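PDB 5B89: cysteine desulfurase from Thermococcus onnurineus, which probably catalyses the pyridoxal-phosphate-dependent removal of sulfur from L-cysteine, passing it to a sulfur carrier and releasing L-alanine. Local coordinates for residues 128-133 / 189-194; 184-189 / 378-383. All coordinates share one frame; numbering follows the deposited sequence.

Interaction 1 of 2, residues 128-133 / 189-194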
# COMPACT_ATOMS: atom_id res chain seq x y z
N VAL B 128 -26.50 -7.58 -2.77
CA VAL B 128 -26.82 -8.43 -1.60
C VAL B 128 -25.51 -8.68 -0.83
O VAL B 128 -24.54 -9.04 -1.45
CB VAL B 128 -27.45 -9.70 -2.00
CG1 VAL B 128 -27.69 -10.68 -0.85
CG2 VAL B 128 -28.77 -9.41 -2.76
N THR B 129 -25.60 -8.59 0.50
CA THR B 129 -24.48 -8.98 1.34
C THR B 129 -25.03 -9.64 2.59
O THR B 129 -26.19 -9.91 2.68
CB THR B 129 -23.61 -7.77 1.58
OG1 THR B 129 -22.43 -8.18 2.28
CG2 THR B 129 -24.27 -6.80 2.50
N THR B 130 -24.16 -9.93 3.55
CA THR B 130 -24.56 -10.51 4.86
C THR B 130 -24.75 -9.38 5.86
O THR B 130 -24.16 -8.34 5.75
CB THR B 130 -23.58 -11.58 5.39
OG1 THR B 130 -22.50 -10.94 6.09
CG2 THR B 130 -23.06 -12.46 4.39
N PRO B 131 -25.38 -9.69 6.98
CA PRO B 131 -25.48 -8.69 8.01
C PRO B 131 -24.32 -8.74 8.94
O PRO B 131 -24.37 -8.06 9.91
CB PRO B 131 -26.70 -9.12 8.81
CG PRO B 131 -26.81 -10.56 8.59
CD PRO B 131 -26.21 -10.86 7.24
N TYR B 132 -23.30 -9.51 8.66
CA TYR B 132 -22.20 -9.64 9.58
C TYR B 132 -20.90 -9.10 9.07
O TYR B 132 -19.86 -9.36 9.64
CB TYR B 132 -21.99 -11.12 9.93
CG TYR B 132 -23.21 -11.97 10.18
CD1 TYR B 132 -23.90 -11.90 11.35
CD2 TYR B 132 -23.59 -12.89 9.29
CE1 TYR B 132 -24.99 -12.70 11.60
CE2 TYR B 132 -24.67 -13.69 9.52
CZ TYR B 132 -25.37 -13.58 10.68
OH TYR B 132 -26.44 -14.37 10.88
N GLU B 133 -20.98 -8.36 8.00
CA GLU B 133 -19.79 -7.86 7.39
C GLU B 133 -18.93 -6.88 8.19
O GLU B 133 -19.42 -6.08 8.89
CB GLU B 133 -20.15 -7.20 6.06
CG GLU B 133 -20.82 -8.11 5.04
CD GLU B 133 -19.97 -9.30 4.59
OE1 GLU B 133 -18.81 -9.09 4.28
OE2 GLU B 133 -20.49 -10.41 4.57
N VAL B 189 -17.87 -17.34 12.36
CA VAL B 189 -18.62 -18.18 11.45
C VAL B 189 -17.94 -18.38 10.08
O VAL B 189 -17.45 -17.35 9.53
CB VAL B 189 -20.10 -17.69 11.23
CG1 VAL B 189 -20.21 -16.24 10.86
CG2 VAL B 189 -20.84 -18.63 10.32
N ILE B 190 -17.91 -19.61 9.63
CA ILE B 190 -17.49 -19.94 8.26
C ILE B 190 -18.73 -20.03 7.43
O ILE B 190 -19.44 -21.01 7.58
CB ILE B 190 -16.64 -21.22 8.17
CG1 ILE B 190 -15.44 -21.21 9.22
CG2 ILE B 190 -16.09 -21.41 6.73
CD1 ILE B 190 -14.75 -22.50 9.32
N HIS B 191 -18.96 -19.11 6.53
CA HIS B 191 -20.13 -19.21 5.67
C HIS B 191 -19.98 -20.23 4.55
O HIS B 191 -18.91 -20.62 4.21
CB HIS B 191 -20.43 -17.86 5.08
CG HIS B 191 -20.86 -16.85 6.10
ND1 HIS B 191 -20.26 -15.63 6.24
CD2 HIS B 191 -21.80 -16.91 7.04
CE1 HIS B 191 -20.84 -14.97 7.21
NE2 HIS B 191 -21.78 -15.73 7.71
N GLU B 192 -21.12 -20.67 4.03
CA GLU B 192 -21.16 -21.64 2.95
C GLU B 192 -20.91 -20.92 1.65
O GLU B 192 -21.74 -20.83 0.82
CB GLU B 192 -22.52 -22.34 2.94
CG GLU B 192 -22.86 -22.92 4.31
CD GLU B 192 -23.59 -21.95 5.28
OE1 GLU B 192 -23.57 -20.71 5.15
OE2 GLU B 192 -24.19 -22.49 6.21
N VAL B 193 -19.70 -20.43 1.52
CA VAL B 193 -19.34 -19.65 0.36
C VAL B 193 -19.47 -20.38 -0.99
O VAL B 193 -19.86 -19.78 -1.95
CB VAL B 193 -17.98 -18.97 0.52
CG1 VAL B 193 -17.63 -18.20 -0.71
CG2 VAL B 193 -18.00 -18.00 1.67
N GLU B 194 -19.16 -21.64 -1.02
CA GLU B 194 -19.28 -22.35 -2.25
C GLU B 194 -20.73 -22.37 -2.70
O GLU B 194 -21.02 -22.16 -3.82
CB GLU B 194 -18.74 -23.75 -2.11
CG GLU B 194 -17.27 -23.81 -1.76
CD GLU B 194 -16.87 -25.22 -1.44
OE1 GLU B 194 -16.28 -25.43 -0.39
OE2 GLU B 194 -17.22 -26.11 -2.24
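Tyr132 and His191 carry most of this contact, and they do so as an aromatic pair that meets rim to rim. Tyr132 CD2 lies 3.7 Å from His191 NE2, close to the plane of the imidazole and at its edge. The two planes are inclined by only 22°, yet the centroids stand 5.8 Å apart, too far to the side for a stack. On the tyrosine, one face is taken by Pro131, whose CG sits 3.8 Å above the centre of the Tyr132 ring. In the histidine, CG is anti to the carbonyl carbon (chi1 -66°), which carries the imidazole across to the other segment. A looser apolar touch is added by Thr130, its methyl CG2 4.4 Å from His191 CE1.

The setting is the large mixed sheet of the class-V aminotransferase fold: residues 128-133 run off the C-terminal end of strand 126-129, whereas 189-194 lead into helix 193-203, with Glu192 as its N-cap residue. Bound pyridoxal phosphate is about 9 Å from the His191 side chain.

Hydrogen bonds shape the 128-133 turn; none crosses between the segments. Within the type I turn from Thr130 to Glu133, Tyr132 N donates to Thr130 OG1 over 3.0 Å, an ST turn. Thr130 OG1 itself donates to Glu133 OE2 at 2.6 Å, reaching the carboxylate on its anti side. The buried polar ends find partners in the surrounding chain: Glu133 OE2 also accepts from Gln181 N, His191 ND1 pairs with Gln181 O, and Tyr132 OH with Asp158 O.

Interaction 2 of 2, residues 184-189 / 378-383. With ALA (alanine), chain H.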
# COMPACT_ATOMS: atom_id res chain seq x y z
N SER B 184 -16.38 -14.54 9.38
CA SER B 184 -16.59 -13.41 10.19
C SER B 184 -15.46 -13.15 11.21
O SER B 184 -15.17 -14.07 11.96
CB SER B 184 -17.87 -13.59 10.99
OG SER B 184 -17.99 -12.53 11.95
N ASN B 185 -14.90 -11.95 11.22
CA ASN B 185 -13.84 -11.60 12.15
C ASN B 185 -14.35 -11.40 13.56
O ASN B 185 -13.55 -11.25 14.44
CB ASN B 185 -13.15 -10.33 11.66
CG ASN B 185 -14.06 -9.12 11.69
OD1 ASN B 185 -15.19 -9.15 11.12
ND2 ASN B 185 -13.61 -8.06 12.33
N ALA B 186 -15.64 -11.25 13.78
CA ALA B 186 -16.19 -11.04 15.11
C ALA B 186 -16.78 -12.29 15.66
O ALA B 186 -16.62 -12.54 16.88
CB ALA B 186 -17.28 -9.97 15.06
N LEU B 187 -17.55 -13.03 14.87
CA LEU B 187 -18.15 -14.26 15.27
C LEU B 187 -17.44 -15.55 14.98
O LEU B 187 -17.65 -16.56 15.66
CB LEU B 187 -19.56 -14.44 14.61
CG LEU B 187 -20.50 -13.32 14.93
CD1 LEU B 187 -21.76 -13.39 14.05
CD2 LEU B 187 -20.95 -13.46 16.39
N GLY B 188 -16.52 -15.57 14.01
CA GLY B 188 -15.88 -16.79 13.59
C GLY B 188 -16.68 -17.77 12.76
O GLY B 188 -16.21 -18.82 12.39
N VAL B 189 -17.87 -17.34 12.36
CA VAL B 189 -18.62 -18.18 11.45
C VAL B 189 -17.94 -18.38 10.08
O VAL B 189 -17.45 -17.35 9.53
CB VAL B 189 -20.10 -17.69 11.23
CG1 VAL B 189 -20.21 -16.24 10.86
CG2 VAL B 189 -20.84 -18.63 10.32
N LEU B 378 -19.73 -3.35 13.67
CA LEU B 378 -20.85 -2.80 14.51
C LEU B 378 -22.20 -3.41 14.26
O LEU B 378 -22.98 -3.62 15.25
CB LEU B 378 -20.88 -1.28 14.48
CG LEU B 378 -19.82 -0.56 15.33
CD1 LEU B 378 -19.52 0.93 15.06
CD2 LEU B 378 -20.30 -0.58 16.81
N PRO B 379 -22.55 -3.75 13.04
CA PRO B 379 -23.87 -4.34 12.86
C PRO B 379 -23.99 -5.69 13.52
O PRO B 379 -25.07 -6.03 13.88
CB PRO B 379 -24.03 -4.40 11.36
CG PRO B 379 -23.30 -3.17 10.92
CD PRO B 379 -22.03 -3.24 11.77
N VAL B 380 -22.89 -6.41 13.69
CA VAL B 380 -22.92 -7.68 14.40
C VAL B 380 -23.29 -7.40 15.88
O VAL B 380 -24.09 -8.05 16.46
CB VAL B 380 -21.57 -8.44 14.35
CG1 VAL B 380 -21.53 -9.57 15.35
CG2 VAL B 380 -21.30 -8.99 12.96
N MET B 381 -22.64 -6.42 16.46
CA MET B 381 -22.88 -6.08 17.84
C MET B 381 -24.30 -5.59 18.01
O MET B 381 -24.98 -5.97 18.90
CB MET B 381 -21.88 -5.06 18.35
CG MET B 381 -20.43 -5.43 18.15
SD MET B 381 -20.04 -7.04 18.87
CE MET B 381 -18.66 -7.59 17.81
N LYS B 382 -24.73 -4.76 17.10
CA LYS B 382 -26.09 -4.21 17.22
C LYS B 382 -27.14 -5.32 17.02
O LYS B 382 -28.13 -5.33 17.77
CB LYS B 382 -26.25 -3.06 16.25
CG LYS B 382 -25.46 -1.87 16.63
CD LYS B 382 -25.57 -0.77 15.58
CE LYS B 382 -24.63 0.32 15.97
NZ LYS B 382 -24.80 1.49 15.05
N LYS B 383 -26.90 -6.30 16.16
CA LYS B 383 -27.79 -7.47 15.97
C LYS B 383 -27.88 -8.31 17.23
O LYS B 383 -28.98 -8.86 17.61
CB LYS B 383 -27.35 -8.28 14.76
CG LYS B 383 -28.19 -9.50 14.40
CD LYS B 383 -27.62 -10.19 13.17
CE LYS B 383 -28.34 -11.42 12.75
NZ LYS B 383 -29.79 -11.11 12.44
N ALA H . -10.08 -7.60 10.47
CA ALA H . -9.22 -7.29 11.71
C ALA H . -9.93 -7.15 13.08
O ALA H . -11.07 -7.66 13.15
CB ALA H . -8.28 -6.08 11.60
OXT ALA H . -9.42 -6.66 14.15
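Ala186 and Leu187 press against one side of helix 378-384, and the loop that presents them is shaped by Ser184. That serine's OG accepts two backbone N-H groups, from Leu187 N at 3.0 Å and, less straight, from Ala186 N at 3.2 Å, so an ST motif and an ST turn share one oxygen. Asn185 serves the active site instead of the helix. Its CG is held between the backbone N and the carbonyl carbon (chi1 66°), and ND2 donates to the O atom of the bound alanine at 2.7 Å with an angle of 160°. ND2 also pairs with His375 O, and Asn185 O with Arg391, which itself binds the alanine. Ala186 then offers its CB to the terminal methyl CE of Met381, 3.9 Å away; a bend at chi2 (-55°) brings that methyl round to the loop. At Leu187 the branched end takes over: CG lies 3.9 Å from Val380 CG1, and both leucine methyls are close to the same atom. Leucine and valine lie alongside one another, running opposite ways. The loop joins strand 177-181 to helix 193-203, and Ser348 of strand 346-349 binds Ala186 O, while helix 378-384 also reaches the second subunit, where Lys382 forms a salt bridge with its Asp269.

Overall arrangement
Interactions 1 and 2 are adjacent, their centres 11 Å apart, and they share Val189. Along the chain the segments alternate: 128-133, 184-189, 189-194 and 378-383. The middle two form one connection from strand 177-181 of the seven-stranded sheet to helix 193-203, so a single loop faces the turn after strand 126-129 and also helix 378-384. Tyr132 bridges the contacts, its CA 3.6 Å from Val380 CG2 and its CD1 3.8 Å from Leu187 CD1. This continuous buried patch ties the large sheet to the part of the fold carrying strands 368-373 and 389-393, beside the pocket where Asn185 touches both pyridoxal phosphate and alanine.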